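Local coordinates for protein 6-carboxyhexanoate--coa ligase (Bacillus subtilis, PDB 5FLG) that belongs to the 6-carboxyhexanoate--CoA ligase family and binds phosphoaminophosphonic acid-adenylate ester, magnesium and pimelic acid, at residues N84-C88 and P89-Q93; G92-L95 and A96-L99. One frame throughout, in Å; residues are numbered along the deposited sequence.

Interaction 1 (N84-C88 and P89-Q93)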
loop_
_atom_site.group_PDB
_atom_site.type_symbol
_atom_site.label_atom_id
_atom_site.label_comp_id
_atom_site.label_asym_id
_atom_site.label_seq_id
_atom_site.Cartn_x
_atom_site.Cartn_y
_atom_site.Cartn_z
ATOM N N ASN A 84 -16.491 -24.764 -22.278
ATOM C CA ASN A 84 -17.482 -25.804 -22.121
ATOM C C ASN A 84 -18.753 -25.171 -21.635
ATOM O O ASN A 84 -18.842 -24.757 -20.472
ATOM C CB ASN A 84 -17.014 -26.816 -21.077
ATOM C CG ASN A 84 -15.679 -27.433 -21.434
ATOM O OD1 ASN A 84 -15.622 -28.331 -22.248
ATOM N ND2 ASN A 84 -14.596 -26.869 -20.908
ATOM N N GLU A 85 -19.772 -25.221 -22.475
ATOM C CA GLU A 85 -21.086 -24.656 -22.136
ATOM C C GLU A 85 -21.854 -25.711 -21.367
ATOM O O GLU A 85 -22.039 -26.812 -21.846
ATOM C CB GLU A 85 -21.855 -24.298 -23.416
ATOM C CG GLU A 85 -21.056 -23.449 -24.384
ATOM C CD GLU A 85 -21.214 -21.961 -24.115
ATOM O OE1 GLU A 85 -22.132 -21.584 -23.359
ATOM O OE2 GLU A 85 -20.417 -21.159 -24.645
ATOM N N VAL A 86 -22.291 -25.378 -20.172
ATOM C CA VAL A 86 -23.115 -26.272 -19.409
ATOM C C VAL A 86 -24.358 -25.514 -18.961
ATOM O O VAL A 86 -24.436 -24.304 -19.109
ATOM C CB VAL A 86 -22.362 -26.835 -18.188
ATOM C CG1 VAL A 86 -21.165 -27.678 -18.637
ATOM C CG2 VAL A 86 -21.907 -25.695 -17.292
ATOM N N SER A 87 -25.349 -26.229 -18.455
ATOM C CA SER A 87 -26.661 -25.642 -18.208
ATOM C C SER A 87 -26.920 -25.357 -16.730
ATOM O O SER A 87 -27.881 -24.669 -16.381
ATOM C CB SER A 87 -27.706 -26.603 -18.740
ATOM O OG SER A 87 -27.314 -27.069 -20.023
ATOM N N CYS A 88 -26.086 -25.907 -15.858
ATOM C CA CYS A 88 -26.231 -25.665 -14.417
ATOM C C CYS A 88 -24.921 -26.000 -13.699
ATOM O O CYS A 88 -24.086 -26.724 -14.239
ATOM C CB CYS A 88 -27.361 -26.530 -13.842
ATOM S SG CYS A 88 -26.917 -28.271 -13.647
ATOM N N PRO A 89 -24.791 -25.567 -12.443
ATOM C CA PRO A 89 -23.557 -25.740 -11.690
ATOM C C PRO A 89 -23.200 -27.189 -11.440
ATOM O O PRO A 89 -22.030 -27.524 -11.417
ATOM C CB PRO A 89 -23.839 -25.028 -10.372
ATOM C CG PRO A 89 -24.945 -24.077 -10.687
ATOM C CD PRO A 89 -25.773 -24.755 -11.716
ATOM N N GLU A 90 -24.190 -28.042 -11.218
ATOM C CA GLU A 90 -23.908 -29.451 -10.932
ATOM C C GLU A 90 -23.330 -30.126 -12.164
ATOM O O GLU A 90 -22.457 -30.992 -12.059
ATOM C CB GLU A 90 -25.179 -30.189 -10.486
ATOM C CG GLU A 90 -25.815 -29.622 -9.217
ATOM C CD GLU A 90 -26.661 -28.349 -9.444
ATOM O OE1 GLU A 90 -26.968 -27.962 -10.601
ATOM O OE2 GLU A 90 -27.016 -27.703 -8.435
ATOM N N GLU A 91 -23.829 -29.745 -13.334
ATOM C CA GLU A 91 -23.268 -30.253 -14.581
ATOM C C GLU A 91 -21.832 -29.772 -14.724
ATOM O O GLU A 91 -20.948 -30.555 -15.039
ATOM C CB GLU A 91 -24.100 -29.797 -15.790
ATOM C CG GLU A 91 -23.600 -30.360 -17.112
ATOM C CD GLU A 91 -24.246 -29.715 -18.326
ATOM O OE1 GLU A 91 -25.171 -28.865 -18.170
ATOM O OE2 GLU A 91 -23.818 -30.074 -19.446
ATOM N N GLY A 92 -21.595 -28.501 -14.414
ATOM C CA GLY A 92 -20.240 -27.936 -14.486
ATOM C C GLY A 92 -19.260 -28.632 -13.567
ATOM O O GLY A 92 -18.115 -28.871 -13.941
ATOM N N GLN A 93 -19.686 -28.888 -12.339
ATOM C CA GLN A 93 -18.800 -29.417 -11.318
ATOM C C GLN A 93 -18.378 -30.844 -11.687
ATOM O O GLN A 93 -17.239 -31.262 -11.456
ATOM C CB GLN A 93 -19.479 -29.392 -9.940
ATOM C CG GLN A 93 -19.486 -28.045 -9.233
ATOM C CD GLN A 93 -18.091 -27.449 -9.041
ATOM O OE1 GLN A 93 -17.074 -28.154 -9.041
ATOM N NE2 GLN A 93 -18.033 -26.139 -8.930
HETATM O O HOH W 1 -25.835 -28.721 -20.980
#
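A cysteine sulfur caps the start of helix 89-102. C88 is the N-cap residue, and its SG accepts a hydrogen bond from E91 N at 3.4 Å, with an N-H...S angle of 159°. The C88 SG lies between its own backbone N and carbonyl carbon (chi1 75°). This turns the sulfur over the first helical turn, where backbone N-H groups have no earlier helical carbonyl to bond.

E91 reaches back in the other direction. Its side chain is extended, with CG anti to the backbone N (chi1 -177°), and this carries the carboxylate past the cap. E91 OE1 accepts from S87 N at 2.7 Å, from above the carboxylate plane. In a classic capping box the return bond would come from the N-cap residue itself. Here it comes from S87, one residue earlier, so the motif is only related to that box. The S87 N-H, together with the nearby N-terminal end of the helix, would probably stabilise the negative charge of E91.

V86 packs against the same carboxylate. The two side chains run antiparallel alongside each other, with V86 CB 3.4 Å from E91 CD. V86 CG1 lies alongside E91 OE2, at 3.7 Å. On the other branch, V86 CG2 lies 4.0 Å from G92 CA.

The helical bonding begins at once. G92 N donates to C88 O at 3.1 Å, and Q93 N donates to P89 O.

The turn joins strand 81-84, at the edge of the mixed sheet, to the helix. N84 pairs with R214 and T216 through the backbone, and V86 N bonds to T216 OG1. The contact lies at the surface. There a water donates to E91 OE2 at 2.9 Å.

Interaction 2 (G92-L95 and A96-L99)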
loop_
_atom_site.group_PDB
_atom_site.type_symbol
_atom_site.label_atom_id
_atom_site.label_comp_id
_atom_site.label_asym_id
_atom_site.label_seq_id
_atom_site.Cartn_x
_atom_site.Cartn_y
_atom_site.Cartn_z
ATOM N N GLY A 92 -21.595 -28.501 -14.414
ATOM C CA GLY A 92 -20.240 -27.936 -14.486
ATOM C C GLY A 92 -19.260 -28.632 -13.567
ATOM O O GLY A 92 -18.115 -28.871 -13.941
ATOM N N GLN A 93 -19.686 -28.888 -12.339
ATOM C CA GLN A 93 -18.800 -29.417 -11.318
ATOM C C GLN A 93 -18.378 -30.844 -11.687
ATOM O O GLN A 93 -17.239 -31.262 -11.456
ATOM C CB GLN A 93 -19.479 -29.392 -9.940
ATOM C CG GLN A 93 -19.486 -28.045 -9.233
ATOM C CD GLN A 93 -18.091 -27.449 -9.041
ATOM O OE1 GLN A 93 -17.074 -28.154 -9.041
ATOM N NE2 GLN A 93 -18.033 -26.139 -8.930
ATOM N N LYS A 94 -19.348 -31.606 -12.166
ATOM C CA LYS A 94 -19.122 -32.956 -12.623
ATOM C C LYS A 94 -18.144 -32.989 -13.779
ATOM O O LYS A 94 -17.276 -33.836 -13.845
ATOM C CB LYS A 94 -20.449 -33.547 -13.056
ATOM C CG LYS A 94 -20.466 -35.058 -13.098
ATOM C CD LYS A 94 -21.901 -35.579 -13.039
ATOM C CE LYS A 94 -22.012 -36.959 -13.670
ATOM N NZ LYS A 94 -23.338 -37.144 -14.322
ATOM N N LEU A 95 -18.360 -32.122 -14.748
ATOM C CA LEU A 95 -17.392 -31.913 -15.797
ATOM C C LEU A 95 -16.012 -31.532 -15.238
ATOM O O LEU A 95 -14.985 -32.119 -15.650
ATOM C CB LEU A 95 -17.885 -30.795 -16.739
ATOM C CG LEU A 95 -16.945 -30.502 -17.914
ATOM C CD1 LEU A 95 -16.729 -31.787 -18.693
ATOM C CD2 LEU A 95 -17.528 -29.419 -18.829
ATOM N N ALA A 96 -15.975 -30.569 -14.305
ATOM C CA ALA A 96 -14.699 -30.173 -13.748
ATOM C C ALA A 96 -13.951 -31.422 -13.208
ATOM O O ALA A 96 -12.748 -31.504 -13.354
ATOM C CB ALA A 96 -14.854 -29.131 -12.654
ATOM N N ARG A 97 -14.677 -32.346 -12.576
ATOM C CA ARG A 97 -14.056 -33.475 -11.880
ATOM C C ARG A 97 -13.584 -34.516 -12.892
ATOM O O ARG A 97 -12.535 -35.086 -12.723
ATOM C CB ARG A 97 -15.019 -34.114 -10.876
ATOM C CG ARG A 97 -15.201 -33.282 -9.608
ATOM C CD ARG A 97 -15.971 -34.038 -8.522
ATOM N NE ARG A 97 -17.366 -34.221 -8.885
ATOM C CZ ARG A 97 -18.357 -33.355 -8.618
ATOM N NH1 ARG A 97 -18.146 -32.258 -7.904
ATOM N NH2 ARG A 97 -19.588 -33.623 -9.028
ATOM N N LEU A 98 -14.300 -34.620 -14.005
ATOM C CA LEU A 98 -13.916 -35.457 -15.134
ATOM C C LEU A 98 -12.616 -34.961 -15.772
ATOM O O LEU A 98 -11.642 -35.717 -15.869
ATOM C CB LEU A 98 -15.047 -35.474 -16.174
ATOM C CG LEU A 98 -14.801 -36.286 -17.452
ATOM C CD1 LEU A 98 -14.436 -37.724 -17.126
ATOM C CD2 LEU A 98 -16.021 -36.242 -18.362
ATOM N N LEU A 99 -12.552 -33.657 -16.033
ATOM C CA LEU A 99 -11.355 -33.026 -16.583
ATOM C C LEU A 99 -10.151 -33.130 -15.653
ATOM O O LEU A 99 -9.054 -33.331 -16.122
ATOM C CB LEU A 99 -11.606 -31.534 -16.862
ATOM C CG LEU A 99 -12.655 -31.265 -17.951
ATOM C CD1 LEU A 99 -13.058 -29.795 -18.034
ATOM C CD2 LEU A 99 -12.144 -31.747 -19.297
#
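The R97 guanidinium lies with one face over the backbone of its own helix, 89-102. Q93 O sits 3.7 Å above the plane of the R97 guanidinium, over its centre. K94 N lies over the same face, offset toward the rim. The R97 side chain bends at chi3 (-70°), which folds the group back along the previous turn. At its NH1 end it approaches Q93 CB, at 3.8 Å. Outside this helix, R97 also makes a cation-pi contact with Y114 of helix 107-116, while the Q93 amide is held at both ends, OE1 by Y114 OH and NE2 by M218 O.

The backbone bonds are mostly i to i+4. A96 N donates to G92 O at 2.8 Å. R97 N donates to Q93 O at 3.0 Å and is shared weakly with K94 O.

A96 is buried. Its small side chain touches L192 and I215 on the mixed sheet as well as Y114, so this side of the helix meets both the sheet and helix 107-116.

One turn apart, the L95 and L99 side chains cross at a slant. L95 CG is 4.0 Å from L99 CD1. The backbone bond beneath them is nearly linear: L99 N donates to L95 O at 2.9 Å, with an N-H...O angle of 173°.

Overall arrangement
Both interactions are local and use helix 89-102, sharing G92 and Q93. Interaction 1 is a surface contact where the chain leaves strand 81-84 and enters the helix. Its chemistry is mainly polar: the sulfur takes an N-H of the first turn, while the carboxylate turns back to a loop N-H and a water. Interaction 2 overlaps its end, runs further along the helix and is partly buried. There the main chain bonds are largely regular, and the side chains add apolar packing and a guanidinium laid over the backbone. The two meet at L95, whose CD2 packs 3.5 Å from N84 CB and 4.0 Å from V86 CG1. L95 thus links the incoming loop to the body of the helix.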